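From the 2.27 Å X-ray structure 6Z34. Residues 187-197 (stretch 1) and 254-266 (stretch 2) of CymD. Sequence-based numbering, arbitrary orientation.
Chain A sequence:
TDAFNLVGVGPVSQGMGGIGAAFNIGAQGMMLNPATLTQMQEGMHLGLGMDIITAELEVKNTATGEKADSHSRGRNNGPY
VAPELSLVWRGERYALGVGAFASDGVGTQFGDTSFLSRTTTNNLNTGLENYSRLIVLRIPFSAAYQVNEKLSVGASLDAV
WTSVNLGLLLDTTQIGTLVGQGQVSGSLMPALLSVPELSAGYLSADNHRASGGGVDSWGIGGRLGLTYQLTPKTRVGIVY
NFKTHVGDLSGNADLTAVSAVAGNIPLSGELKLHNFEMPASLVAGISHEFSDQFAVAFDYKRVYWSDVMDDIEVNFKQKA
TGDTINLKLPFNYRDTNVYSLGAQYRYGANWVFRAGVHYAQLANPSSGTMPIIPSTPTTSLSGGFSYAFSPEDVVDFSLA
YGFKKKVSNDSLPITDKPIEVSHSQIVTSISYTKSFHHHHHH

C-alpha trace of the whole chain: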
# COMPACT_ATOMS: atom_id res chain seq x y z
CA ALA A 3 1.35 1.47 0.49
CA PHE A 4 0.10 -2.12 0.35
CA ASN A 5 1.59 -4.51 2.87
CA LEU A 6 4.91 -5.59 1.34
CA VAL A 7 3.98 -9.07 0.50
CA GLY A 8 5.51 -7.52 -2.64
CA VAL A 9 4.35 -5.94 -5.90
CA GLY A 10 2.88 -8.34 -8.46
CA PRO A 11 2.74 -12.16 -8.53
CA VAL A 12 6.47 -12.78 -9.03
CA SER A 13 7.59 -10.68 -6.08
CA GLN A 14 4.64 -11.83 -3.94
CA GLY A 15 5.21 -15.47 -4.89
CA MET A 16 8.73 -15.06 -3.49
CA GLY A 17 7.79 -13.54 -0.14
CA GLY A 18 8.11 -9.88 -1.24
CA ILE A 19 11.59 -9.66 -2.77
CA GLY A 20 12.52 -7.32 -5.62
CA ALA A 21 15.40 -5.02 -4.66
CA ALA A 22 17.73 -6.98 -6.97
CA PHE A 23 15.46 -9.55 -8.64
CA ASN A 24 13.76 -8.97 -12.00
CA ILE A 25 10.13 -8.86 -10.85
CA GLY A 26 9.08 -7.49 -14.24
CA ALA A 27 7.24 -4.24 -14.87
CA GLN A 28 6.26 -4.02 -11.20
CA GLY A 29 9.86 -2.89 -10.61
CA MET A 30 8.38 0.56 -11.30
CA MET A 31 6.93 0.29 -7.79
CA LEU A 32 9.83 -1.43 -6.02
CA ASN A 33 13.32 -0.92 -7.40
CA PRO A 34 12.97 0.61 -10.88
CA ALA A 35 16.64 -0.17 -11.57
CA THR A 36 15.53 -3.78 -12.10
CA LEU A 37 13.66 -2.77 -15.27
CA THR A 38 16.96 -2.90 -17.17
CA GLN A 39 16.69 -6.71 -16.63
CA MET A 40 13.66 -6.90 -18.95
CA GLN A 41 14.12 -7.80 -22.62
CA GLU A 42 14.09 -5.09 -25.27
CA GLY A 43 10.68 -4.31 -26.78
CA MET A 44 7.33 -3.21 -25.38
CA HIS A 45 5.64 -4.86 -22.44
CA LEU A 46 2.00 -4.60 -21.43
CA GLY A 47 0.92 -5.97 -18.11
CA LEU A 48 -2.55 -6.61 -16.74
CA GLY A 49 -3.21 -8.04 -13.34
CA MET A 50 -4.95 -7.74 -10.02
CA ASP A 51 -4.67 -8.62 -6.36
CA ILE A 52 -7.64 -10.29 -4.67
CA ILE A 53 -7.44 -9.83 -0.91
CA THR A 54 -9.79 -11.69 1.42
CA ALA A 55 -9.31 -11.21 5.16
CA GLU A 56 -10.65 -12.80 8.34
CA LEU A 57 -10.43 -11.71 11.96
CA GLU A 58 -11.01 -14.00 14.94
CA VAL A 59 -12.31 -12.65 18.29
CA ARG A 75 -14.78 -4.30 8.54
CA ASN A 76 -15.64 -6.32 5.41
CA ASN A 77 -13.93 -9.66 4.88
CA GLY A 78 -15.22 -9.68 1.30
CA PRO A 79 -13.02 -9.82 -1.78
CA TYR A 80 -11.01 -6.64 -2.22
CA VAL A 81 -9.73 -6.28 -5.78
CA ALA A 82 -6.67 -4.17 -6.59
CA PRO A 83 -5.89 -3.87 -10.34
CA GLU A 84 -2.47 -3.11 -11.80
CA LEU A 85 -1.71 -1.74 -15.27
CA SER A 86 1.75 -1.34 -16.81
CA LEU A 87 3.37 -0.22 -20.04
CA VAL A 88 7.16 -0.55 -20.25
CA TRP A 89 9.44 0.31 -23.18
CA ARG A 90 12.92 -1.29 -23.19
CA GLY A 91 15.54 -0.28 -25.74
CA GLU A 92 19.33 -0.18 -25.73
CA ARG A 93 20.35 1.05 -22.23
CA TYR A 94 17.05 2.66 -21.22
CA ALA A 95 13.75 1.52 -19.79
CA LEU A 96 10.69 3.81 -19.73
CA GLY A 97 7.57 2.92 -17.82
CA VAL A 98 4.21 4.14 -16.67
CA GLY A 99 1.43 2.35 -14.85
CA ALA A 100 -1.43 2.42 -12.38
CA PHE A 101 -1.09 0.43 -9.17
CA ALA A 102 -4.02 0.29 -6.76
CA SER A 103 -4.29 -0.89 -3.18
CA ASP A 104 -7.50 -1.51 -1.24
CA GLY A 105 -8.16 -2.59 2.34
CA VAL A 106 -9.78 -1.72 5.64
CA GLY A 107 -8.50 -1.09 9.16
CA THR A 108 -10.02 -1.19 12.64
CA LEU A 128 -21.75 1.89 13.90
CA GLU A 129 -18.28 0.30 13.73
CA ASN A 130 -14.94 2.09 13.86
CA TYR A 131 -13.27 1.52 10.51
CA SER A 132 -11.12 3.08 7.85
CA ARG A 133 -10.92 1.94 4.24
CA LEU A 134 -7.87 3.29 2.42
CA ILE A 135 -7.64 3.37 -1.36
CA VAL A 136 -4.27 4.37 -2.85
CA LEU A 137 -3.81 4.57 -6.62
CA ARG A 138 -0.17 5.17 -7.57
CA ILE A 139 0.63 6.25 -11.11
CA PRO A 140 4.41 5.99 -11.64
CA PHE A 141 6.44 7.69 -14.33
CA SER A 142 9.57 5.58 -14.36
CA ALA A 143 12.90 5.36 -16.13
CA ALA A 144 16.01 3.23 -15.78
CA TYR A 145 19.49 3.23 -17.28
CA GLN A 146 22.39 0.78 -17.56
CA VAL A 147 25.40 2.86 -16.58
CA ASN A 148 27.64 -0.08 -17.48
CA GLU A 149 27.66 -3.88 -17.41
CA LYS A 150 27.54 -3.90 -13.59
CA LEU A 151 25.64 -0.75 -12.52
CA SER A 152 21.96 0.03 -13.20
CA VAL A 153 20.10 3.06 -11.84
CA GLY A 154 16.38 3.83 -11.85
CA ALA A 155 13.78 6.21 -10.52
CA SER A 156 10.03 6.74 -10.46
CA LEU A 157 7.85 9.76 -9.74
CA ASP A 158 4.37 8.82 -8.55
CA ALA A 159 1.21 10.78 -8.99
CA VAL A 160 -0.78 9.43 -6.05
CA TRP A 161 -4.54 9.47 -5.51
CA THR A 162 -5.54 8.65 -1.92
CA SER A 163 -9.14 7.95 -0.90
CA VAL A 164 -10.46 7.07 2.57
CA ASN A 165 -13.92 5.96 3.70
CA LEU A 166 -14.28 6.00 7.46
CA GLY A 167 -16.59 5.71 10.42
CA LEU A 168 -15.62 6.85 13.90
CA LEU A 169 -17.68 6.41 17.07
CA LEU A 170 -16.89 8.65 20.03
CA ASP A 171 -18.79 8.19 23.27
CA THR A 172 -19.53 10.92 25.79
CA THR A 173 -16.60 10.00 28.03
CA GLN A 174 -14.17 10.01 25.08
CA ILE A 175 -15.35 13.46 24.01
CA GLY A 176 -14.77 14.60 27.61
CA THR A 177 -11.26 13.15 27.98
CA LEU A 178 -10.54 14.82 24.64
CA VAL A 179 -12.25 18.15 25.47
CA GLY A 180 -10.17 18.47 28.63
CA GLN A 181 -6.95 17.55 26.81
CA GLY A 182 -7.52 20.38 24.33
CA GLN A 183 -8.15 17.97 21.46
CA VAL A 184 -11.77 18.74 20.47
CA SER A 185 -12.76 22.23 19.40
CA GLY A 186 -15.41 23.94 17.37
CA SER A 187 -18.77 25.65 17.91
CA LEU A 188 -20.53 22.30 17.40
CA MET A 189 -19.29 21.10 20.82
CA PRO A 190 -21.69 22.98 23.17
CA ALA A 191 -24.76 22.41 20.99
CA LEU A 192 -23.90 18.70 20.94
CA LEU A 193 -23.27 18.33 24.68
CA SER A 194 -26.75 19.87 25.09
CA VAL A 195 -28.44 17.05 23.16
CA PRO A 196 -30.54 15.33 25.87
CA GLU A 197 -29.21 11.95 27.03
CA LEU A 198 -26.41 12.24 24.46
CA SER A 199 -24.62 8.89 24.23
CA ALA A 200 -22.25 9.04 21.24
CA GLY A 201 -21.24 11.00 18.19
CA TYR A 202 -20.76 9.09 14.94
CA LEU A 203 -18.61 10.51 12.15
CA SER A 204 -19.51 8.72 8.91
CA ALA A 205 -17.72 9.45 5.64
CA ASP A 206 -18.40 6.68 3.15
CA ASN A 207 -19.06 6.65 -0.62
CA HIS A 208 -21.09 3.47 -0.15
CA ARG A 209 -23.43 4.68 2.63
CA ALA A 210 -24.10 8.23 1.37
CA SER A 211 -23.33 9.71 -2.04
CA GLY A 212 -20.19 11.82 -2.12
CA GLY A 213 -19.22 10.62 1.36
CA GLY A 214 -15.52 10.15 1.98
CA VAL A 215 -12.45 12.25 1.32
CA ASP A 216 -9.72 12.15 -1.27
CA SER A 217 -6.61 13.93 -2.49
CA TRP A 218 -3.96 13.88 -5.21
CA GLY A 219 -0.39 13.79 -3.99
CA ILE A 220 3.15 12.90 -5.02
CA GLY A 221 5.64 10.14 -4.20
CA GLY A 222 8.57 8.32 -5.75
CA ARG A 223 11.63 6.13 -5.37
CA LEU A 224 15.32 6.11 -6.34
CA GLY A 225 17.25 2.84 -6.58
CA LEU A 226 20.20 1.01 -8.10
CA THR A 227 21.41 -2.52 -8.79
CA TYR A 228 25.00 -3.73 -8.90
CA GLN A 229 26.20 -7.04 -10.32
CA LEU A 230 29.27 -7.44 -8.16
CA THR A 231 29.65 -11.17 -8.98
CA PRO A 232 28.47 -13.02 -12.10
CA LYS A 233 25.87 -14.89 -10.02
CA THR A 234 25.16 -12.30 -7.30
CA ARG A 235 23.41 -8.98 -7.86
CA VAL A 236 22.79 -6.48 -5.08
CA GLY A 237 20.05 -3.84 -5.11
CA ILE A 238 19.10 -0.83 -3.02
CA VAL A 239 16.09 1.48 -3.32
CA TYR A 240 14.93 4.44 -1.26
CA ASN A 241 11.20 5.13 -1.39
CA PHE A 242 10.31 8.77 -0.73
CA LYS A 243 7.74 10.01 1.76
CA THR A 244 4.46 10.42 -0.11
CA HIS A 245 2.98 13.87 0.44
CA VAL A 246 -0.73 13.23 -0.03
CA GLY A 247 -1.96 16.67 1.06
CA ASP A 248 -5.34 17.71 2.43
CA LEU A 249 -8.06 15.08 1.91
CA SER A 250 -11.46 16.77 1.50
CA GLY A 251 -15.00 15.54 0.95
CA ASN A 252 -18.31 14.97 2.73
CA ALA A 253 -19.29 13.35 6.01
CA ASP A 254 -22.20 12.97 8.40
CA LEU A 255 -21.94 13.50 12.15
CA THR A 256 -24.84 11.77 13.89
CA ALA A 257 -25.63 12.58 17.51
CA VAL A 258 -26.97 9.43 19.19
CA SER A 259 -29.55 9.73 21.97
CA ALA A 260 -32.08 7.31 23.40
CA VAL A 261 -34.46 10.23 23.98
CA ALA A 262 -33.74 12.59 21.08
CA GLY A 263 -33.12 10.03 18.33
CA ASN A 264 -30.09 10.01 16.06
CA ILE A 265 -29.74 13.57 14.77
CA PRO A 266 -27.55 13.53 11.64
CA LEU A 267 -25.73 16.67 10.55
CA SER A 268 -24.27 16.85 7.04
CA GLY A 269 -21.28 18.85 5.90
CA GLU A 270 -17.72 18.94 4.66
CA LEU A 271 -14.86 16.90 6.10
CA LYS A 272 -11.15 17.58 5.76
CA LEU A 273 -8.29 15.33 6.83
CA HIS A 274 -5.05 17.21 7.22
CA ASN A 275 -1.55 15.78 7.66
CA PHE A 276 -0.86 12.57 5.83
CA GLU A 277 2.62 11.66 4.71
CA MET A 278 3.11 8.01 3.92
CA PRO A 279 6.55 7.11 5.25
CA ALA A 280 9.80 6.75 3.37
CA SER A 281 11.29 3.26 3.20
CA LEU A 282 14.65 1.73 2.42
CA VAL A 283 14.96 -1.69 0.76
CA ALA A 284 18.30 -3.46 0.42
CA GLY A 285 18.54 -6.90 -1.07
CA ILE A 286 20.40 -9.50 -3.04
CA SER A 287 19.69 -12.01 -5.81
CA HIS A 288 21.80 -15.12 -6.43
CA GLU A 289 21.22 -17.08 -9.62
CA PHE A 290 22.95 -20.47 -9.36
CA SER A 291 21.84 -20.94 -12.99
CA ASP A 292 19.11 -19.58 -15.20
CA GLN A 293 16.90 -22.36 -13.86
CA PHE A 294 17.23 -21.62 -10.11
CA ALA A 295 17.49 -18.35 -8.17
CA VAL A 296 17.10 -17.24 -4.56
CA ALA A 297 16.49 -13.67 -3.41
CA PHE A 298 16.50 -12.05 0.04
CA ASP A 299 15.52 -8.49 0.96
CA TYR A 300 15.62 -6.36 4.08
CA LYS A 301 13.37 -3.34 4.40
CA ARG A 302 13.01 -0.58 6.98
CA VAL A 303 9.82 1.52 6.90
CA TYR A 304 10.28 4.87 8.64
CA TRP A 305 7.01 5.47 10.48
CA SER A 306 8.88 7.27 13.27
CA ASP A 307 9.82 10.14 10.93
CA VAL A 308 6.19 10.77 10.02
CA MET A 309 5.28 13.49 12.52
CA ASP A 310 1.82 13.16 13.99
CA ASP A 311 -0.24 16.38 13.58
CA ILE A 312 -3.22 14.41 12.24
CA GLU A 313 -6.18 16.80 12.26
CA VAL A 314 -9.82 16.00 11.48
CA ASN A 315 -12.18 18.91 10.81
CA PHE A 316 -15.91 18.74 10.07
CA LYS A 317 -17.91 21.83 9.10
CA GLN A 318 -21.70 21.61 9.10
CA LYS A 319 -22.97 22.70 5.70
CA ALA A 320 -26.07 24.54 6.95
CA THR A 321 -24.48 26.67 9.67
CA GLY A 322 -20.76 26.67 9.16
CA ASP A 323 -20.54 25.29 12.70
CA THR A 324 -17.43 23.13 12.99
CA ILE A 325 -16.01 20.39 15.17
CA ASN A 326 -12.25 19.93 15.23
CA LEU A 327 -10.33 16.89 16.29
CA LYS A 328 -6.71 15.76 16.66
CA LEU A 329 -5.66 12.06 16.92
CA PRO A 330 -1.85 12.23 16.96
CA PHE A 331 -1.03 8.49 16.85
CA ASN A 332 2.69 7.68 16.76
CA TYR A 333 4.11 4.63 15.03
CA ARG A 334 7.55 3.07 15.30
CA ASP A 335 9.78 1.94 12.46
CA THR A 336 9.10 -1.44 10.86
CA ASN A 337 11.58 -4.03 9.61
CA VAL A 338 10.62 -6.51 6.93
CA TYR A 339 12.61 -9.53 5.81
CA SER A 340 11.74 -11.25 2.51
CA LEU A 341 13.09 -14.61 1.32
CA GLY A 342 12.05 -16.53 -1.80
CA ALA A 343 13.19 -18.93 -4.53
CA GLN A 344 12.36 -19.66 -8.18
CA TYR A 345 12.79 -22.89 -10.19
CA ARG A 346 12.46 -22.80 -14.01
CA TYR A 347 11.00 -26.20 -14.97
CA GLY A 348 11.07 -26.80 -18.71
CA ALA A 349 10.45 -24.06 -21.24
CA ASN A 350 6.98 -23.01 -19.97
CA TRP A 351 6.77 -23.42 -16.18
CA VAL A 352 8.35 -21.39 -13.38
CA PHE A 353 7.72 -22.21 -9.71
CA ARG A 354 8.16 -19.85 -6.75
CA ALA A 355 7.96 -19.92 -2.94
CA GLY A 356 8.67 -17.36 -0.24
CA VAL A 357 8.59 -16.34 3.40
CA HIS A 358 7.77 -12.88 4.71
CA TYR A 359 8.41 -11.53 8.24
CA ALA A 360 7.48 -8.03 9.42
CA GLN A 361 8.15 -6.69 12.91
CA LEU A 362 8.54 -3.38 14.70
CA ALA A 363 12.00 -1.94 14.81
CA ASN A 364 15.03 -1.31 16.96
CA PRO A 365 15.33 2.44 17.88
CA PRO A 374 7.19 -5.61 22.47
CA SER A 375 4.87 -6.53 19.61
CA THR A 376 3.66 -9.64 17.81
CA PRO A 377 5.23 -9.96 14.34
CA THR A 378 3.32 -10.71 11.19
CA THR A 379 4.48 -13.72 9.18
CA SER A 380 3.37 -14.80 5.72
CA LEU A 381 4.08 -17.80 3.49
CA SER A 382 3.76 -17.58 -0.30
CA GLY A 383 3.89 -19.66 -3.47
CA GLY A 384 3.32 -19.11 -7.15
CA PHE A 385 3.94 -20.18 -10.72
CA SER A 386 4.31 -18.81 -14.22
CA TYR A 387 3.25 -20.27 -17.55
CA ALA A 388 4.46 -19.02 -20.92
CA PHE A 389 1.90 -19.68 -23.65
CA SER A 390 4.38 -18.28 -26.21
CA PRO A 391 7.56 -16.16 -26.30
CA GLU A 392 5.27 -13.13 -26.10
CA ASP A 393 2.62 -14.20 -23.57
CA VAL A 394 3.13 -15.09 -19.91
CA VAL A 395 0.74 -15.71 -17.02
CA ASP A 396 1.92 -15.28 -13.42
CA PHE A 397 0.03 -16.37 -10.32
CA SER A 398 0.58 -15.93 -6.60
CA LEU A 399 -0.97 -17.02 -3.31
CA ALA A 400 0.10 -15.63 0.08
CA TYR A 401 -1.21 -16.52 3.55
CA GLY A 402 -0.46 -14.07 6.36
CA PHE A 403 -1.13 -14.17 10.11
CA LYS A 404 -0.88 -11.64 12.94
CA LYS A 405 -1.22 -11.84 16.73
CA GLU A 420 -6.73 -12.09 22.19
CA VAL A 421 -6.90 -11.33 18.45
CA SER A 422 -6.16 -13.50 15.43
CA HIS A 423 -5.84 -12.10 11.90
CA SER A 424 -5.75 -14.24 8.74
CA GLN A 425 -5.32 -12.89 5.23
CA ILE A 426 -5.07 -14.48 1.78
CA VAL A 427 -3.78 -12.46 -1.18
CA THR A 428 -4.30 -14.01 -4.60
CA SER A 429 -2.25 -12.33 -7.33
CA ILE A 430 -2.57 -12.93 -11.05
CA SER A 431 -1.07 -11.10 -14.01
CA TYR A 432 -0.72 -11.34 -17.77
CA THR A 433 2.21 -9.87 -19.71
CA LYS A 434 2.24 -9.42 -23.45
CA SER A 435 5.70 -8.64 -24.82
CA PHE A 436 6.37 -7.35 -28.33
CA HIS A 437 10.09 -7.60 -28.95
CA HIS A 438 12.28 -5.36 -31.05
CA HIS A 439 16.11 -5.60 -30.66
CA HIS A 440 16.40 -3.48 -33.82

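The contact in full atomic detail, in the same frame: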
# COMPACT_ATOMS: atom_id res chain seq x y z
N SER A 187 -17.48 25.18 17.40
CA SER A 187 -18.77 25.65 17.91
C SER A 187 -19.83 24.56 17.98
O SER A 187 -20.87 24.78 18.60
CB SER A 187 -19.27 26.81 17.05
OG SER A 187 -19.09 26.53 15.67
N LEU A 188 -19.59 23.41 17.34
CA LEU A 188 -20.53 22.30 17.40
C LEU A 188 -20.48 21.57 18.74
O LEU A 188 -21.41 20.82 19.06
CB LEU A 188 -20.25 21.32 16.25
CG LEU A 188 -21.46 20.72 15.55
CD1 LEU A 188 -22.47 21.80 15.16
CD2 LEU A 188 -21.05 19.90 14.32
N MET A 189 -19.42 21.78 19.53
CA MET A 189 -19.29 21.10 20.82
C MET A 189 -20.40 21.44 21.80
O MET A 189 -21.07 20.51 22.30
CB MET A 189 -17.90 21.40 21.40
CG MET A 189 -16.89 20.32 21.16
SD MET A 189 -17.10 18.97 22.32
CE MET A 189 -17.13 19.88 23.85
N PRO A 190 -20.66 22.71 22.14
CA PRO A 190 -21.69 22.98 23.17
C PRO A 190 -23.09 22.60 22.75
O PRO A 190 -23.87 22.10 23.57
CB PRO A 190 -21.55 24.49 23.42
CG PRO A 190 -21.00 25.03 22.15
CD PRO A 190 -20.07 23.97 21.64
N ALA A 191 -23.45 22.82 21.48
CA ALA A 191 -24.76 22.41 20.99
C ALA A 191 -24.92 20.90 21.04
O ALA A 191 -26.04 20.40 21.25
CB ALA A 191 -24.97 22.93 19.57
N LEU A 192 -23.83 20.16 20.89
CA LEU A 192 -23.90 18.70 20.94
C LEU A 192 -23.99 18.18 22.37
O LEU A 192 -24.80 17.31 22.67
CB LEU A 192 -22.71 18.10 20.20
CG LEU A 192 -22.71 16.59 20.10
CD1 LEU A 192 -22.74 16.14 18.65
CD2 LEU A 192 -21.48 16.08 20.80
N LEU A 193 -23.17 18.72 23.27
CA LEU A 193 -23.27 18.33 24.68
C LEU A 193 -24.63 18.65 25.27
O LEU A 193 -24.98 18.10 26.33
CB LEU A 193 -22.18 19.00 25.50
CG LEU A 193 -20.73 18.85 25.04
CD1 LEU A 193 -19.81 19.46 26.08
CD2 LEU A 193 -20.37 17.39 24.79
N SER A 194 -25.41 19.52 24.62
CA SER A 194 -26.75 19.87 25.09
C SER A 194 -27.84 19.06 24.39
O SER A 194 -29.03 19.37 24.55
CB SER A 194 -26.99 21.37 24.94
OG SER A 194 -26.97 21.78 23.58
N VAL A 195 -27.47 18.06 23.61
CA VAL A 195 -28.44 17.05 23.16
C VAL A 195 -28.85 16.19 24.35
O VAL A 195 -27.98 15.59 25.00
CB VAL A 195 -27.84 16.19 22.04
CG1 VAL A 195 -28.82 15.11 21.64
CG2 VAL A 195 -27.45 17.05 20.84
N PRO A 196 -30.14 16.09 24.68
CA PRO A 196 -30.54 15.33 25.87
C PRO A 196 -30.13 13.87 25.77
O PRO A 196 -30.26 13.24 24.72
CB PRO A 196 -32.07 15.48 25.90
CG PRO A 196 -32.38 16.61 24.99
CD PRO A 196 -31.31 16.61 23.95
N GLU A 197 -29.62 13.35 26.89
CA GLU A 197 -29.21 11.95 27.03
C GLU A 197 -28.15 11.57 26.00
O GLU A 197 -28.07 10.40 25.58
CB GLU A 197 -30.42 11.02 26.94
CG GLU A 197 -30.23 9.66 27.60
CD GLU A 197 -30.35 9.71 29.12
OE1 GLU A 197 -29.84 8.77 29.77
OE2 GLU A 197 -30.93 10.67 29.65
N ASP A 254 -21.08 12.76 7.49
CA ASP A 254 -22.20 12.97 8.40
C ASP A 254 -21.71 12.77 9.82
O ASP A 254 -20.98 11.82 10.10
CB ASP A 254 -23.36 12.02 8.10
CG ASP A 254 -24.01 12.29 6.76
OD1 ASP A 254 -24.31 13.47 6.48
OD2 ASP A 254 -24.22 11.32 6.00
N LEU A 255 -22.13 13.65 10.71
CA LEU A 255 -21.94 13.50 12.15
C LEU A 255 -23.31 13.29 12.76
O LEU A 255 -24.13 14.21 12.78
CB LEU A 255 -21.27 14.73 12.75
CG LEU A 255 -20.95 14.57 14.23
CD1 LEU A 255 -20.07 13.35 14.43
CD2 LEU A 255 -20.30 15.82 14.77
N THR A 256 -23.57 12.08 13.25
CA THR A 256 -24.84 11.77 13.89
C THR A 256 -24.68 11.81 15.40
O THR A 256 -23.77 11.17 15.95
CB THR A 256 -25.36 10.40 13.44
OG1 THR A 256 -25.35 10.35 12.01
CG2 THR A 256 -26.80 10.20 13.93
N ALA A 257 -25.53 12.59 16.06
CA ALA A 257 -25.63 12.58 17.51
C ALA A 257 -26.61 11.49 17.93
O ALA A 257 -27.75 11.47 17.46
CB ALA A 257 -26.10 13.94 18.03
N VAL A 258 -26.17 10.58 18.79
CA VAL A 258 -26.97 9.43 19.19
C VAL A 258 -27.54 9.69 20.58
O VAL A 258 -26.81 10.02 21.52
CB VAL A 258 -26.15 8.14 19.15
CG1 VAL A 258 -27.04 6.94 19.39
CG2 VAL A 258 -25.48 8.01 17.80
N SER A 259 -28.86 9.53 20.70
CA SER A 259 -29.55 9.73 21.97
C SER A 259 -30.74 8.80 22.05
O SER A 259 -31.48 8.64 21.06
CB SER A 259 -30.00 11.19 22.13
OG SER A 259 -31.03 11.29 23.11
N ALA A 260 -30.91 8.15 23.20
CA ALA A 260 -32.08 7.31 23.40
C ALA A 260 -33.36 8.13 23.40
O ALA A 260 -34.42 7.64 22.98
CB ALA A 260 -31.97 6.54 24.72
N VAL A 261 -33.28 9.37 23.86
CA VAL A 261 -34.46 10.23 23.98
C VAL A 261 -34.69 11.04 22.72
O VAL A 261 -35.81 11.11 22.21
CB VAL A 261 -34.29 11.13 25.22
CG1 VAL A 261 -35.09 12.41 25.06
CG2 VAL A 261 -34.68 10.37 26.46
N ALA A 262 -33.63 11.64 22.17
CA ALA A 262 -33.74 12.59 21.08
C ALA A 262 -33.51 11.98 19.70
O ALA A 262 -33.47 12.72 18.71
CB ALA A 262 -32.76 13.74 21.30
N GLY A 263 -33.39 10.66 19.61
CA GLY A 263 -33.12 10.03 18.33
C GLY A 263 -31.70 10.35 17.87
O GLY A 263 -30.91 11.01 18.55
N ASN A 264 -31.40 9.86 16.68
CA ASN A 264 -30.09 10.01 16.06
C ASN A 264 -30.16 11.18 15.10
O ASN A 264 -30.65 11.04 13.98
CB ASN A 264 -29.68 8.73 15.35
CG ASN A 264 -29.86 7.54 16.21
OD1 ASN A 264 -29.42 7.53 17.36
ND2 ASN A 264 -30.51 6.51 15.68
N ILE A 265 -29.66 12.33 15.53
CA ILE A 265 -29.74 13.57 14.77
C ILE A 265 -28.53 13.62 13.84
O ILE A 265 -27.40 13.83 14.32
CB ILE A 265 -29.79 14.79 15.69
CG1 ILE A 265 -30.93 14.63 16.70
CG2 ILE A 265 -29.97 16.07 14.91
CD1 ILE A 265 -30.93 15.72 17.73
N PRO A 266 -28.70 13.43 12.54
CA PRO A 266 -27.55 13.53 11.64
C PRO A 266 -27.36 14.96 11.18
O PRO A 266 -28.32 15.67 10.88
CB PRO A 266 -27.94 12.61 10.47
CG PRO A 266 -29.45 12.72 10.42
CD PRO A 266 -29.95 13.13 11.81

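A short helix through residues 189–192, followed by a loop, 194–197, that is extended at V195 and P196, lies against one face of a hairpin whose two strands, one running through 254–258 and the other through 265–266, are joined by a short loop. The hairpin is held by reciprocal backbone hydrogen bonds between A257 and I265 (A257 N to I265 O and I265 N to A257 O, both 2.8 Å). The two backbones converge along the chain: CA atoms are 10.3 Å apart for L188 and L255, 7.2 Å for L192 and A257, and 5.5 Å for E197 and S259. No backbone-to-backbone hydrogen bond links the stretches; side chains make most of the contact, which buries 435 Å² in total, and the one hydrogen bond joins a side chain to a backbone carbonyl.

Apolar packing follows the strand's alternation, with L255, A257 and S259 directed toward stretch 1 and T256 and V258 away. Where the backbones are far apart, two leucines span the gap, L188 CD2 meeting L255 CD2 at 4.2 Å. Further along, L192 points sideways from the backbone, yet its end reaches the small A257, with CD1 4.1 Å from CB. V195 is the hub: its CG2 lies 4.4 Å from A257 CB, while its CG1 approaches S259 CB (4.1 Å), A262 CB (4.2 Å) and I265 CD1 (4.5 Å), thus touching both strands and the loop between them. The ring of P196 extends this surface, its CD 4.2 Å from A262 CB and its CB 4.4 Å from V261 CG1.

That hydrogen bond runs from S259 OG to P196 O at 2.6 Å. The same hydroxyl oxygen accepts A262 N (2.8 Å, nearly linear at 171°) and, weakly, V261 N (3.1 Å), so one serine both braces the loop and anchors stretch 1. Beside it, E197 contributes its aliphatic portion, CB lying 4.2 Å from V261 CB, while its carboxylate end leads away from the hairpin.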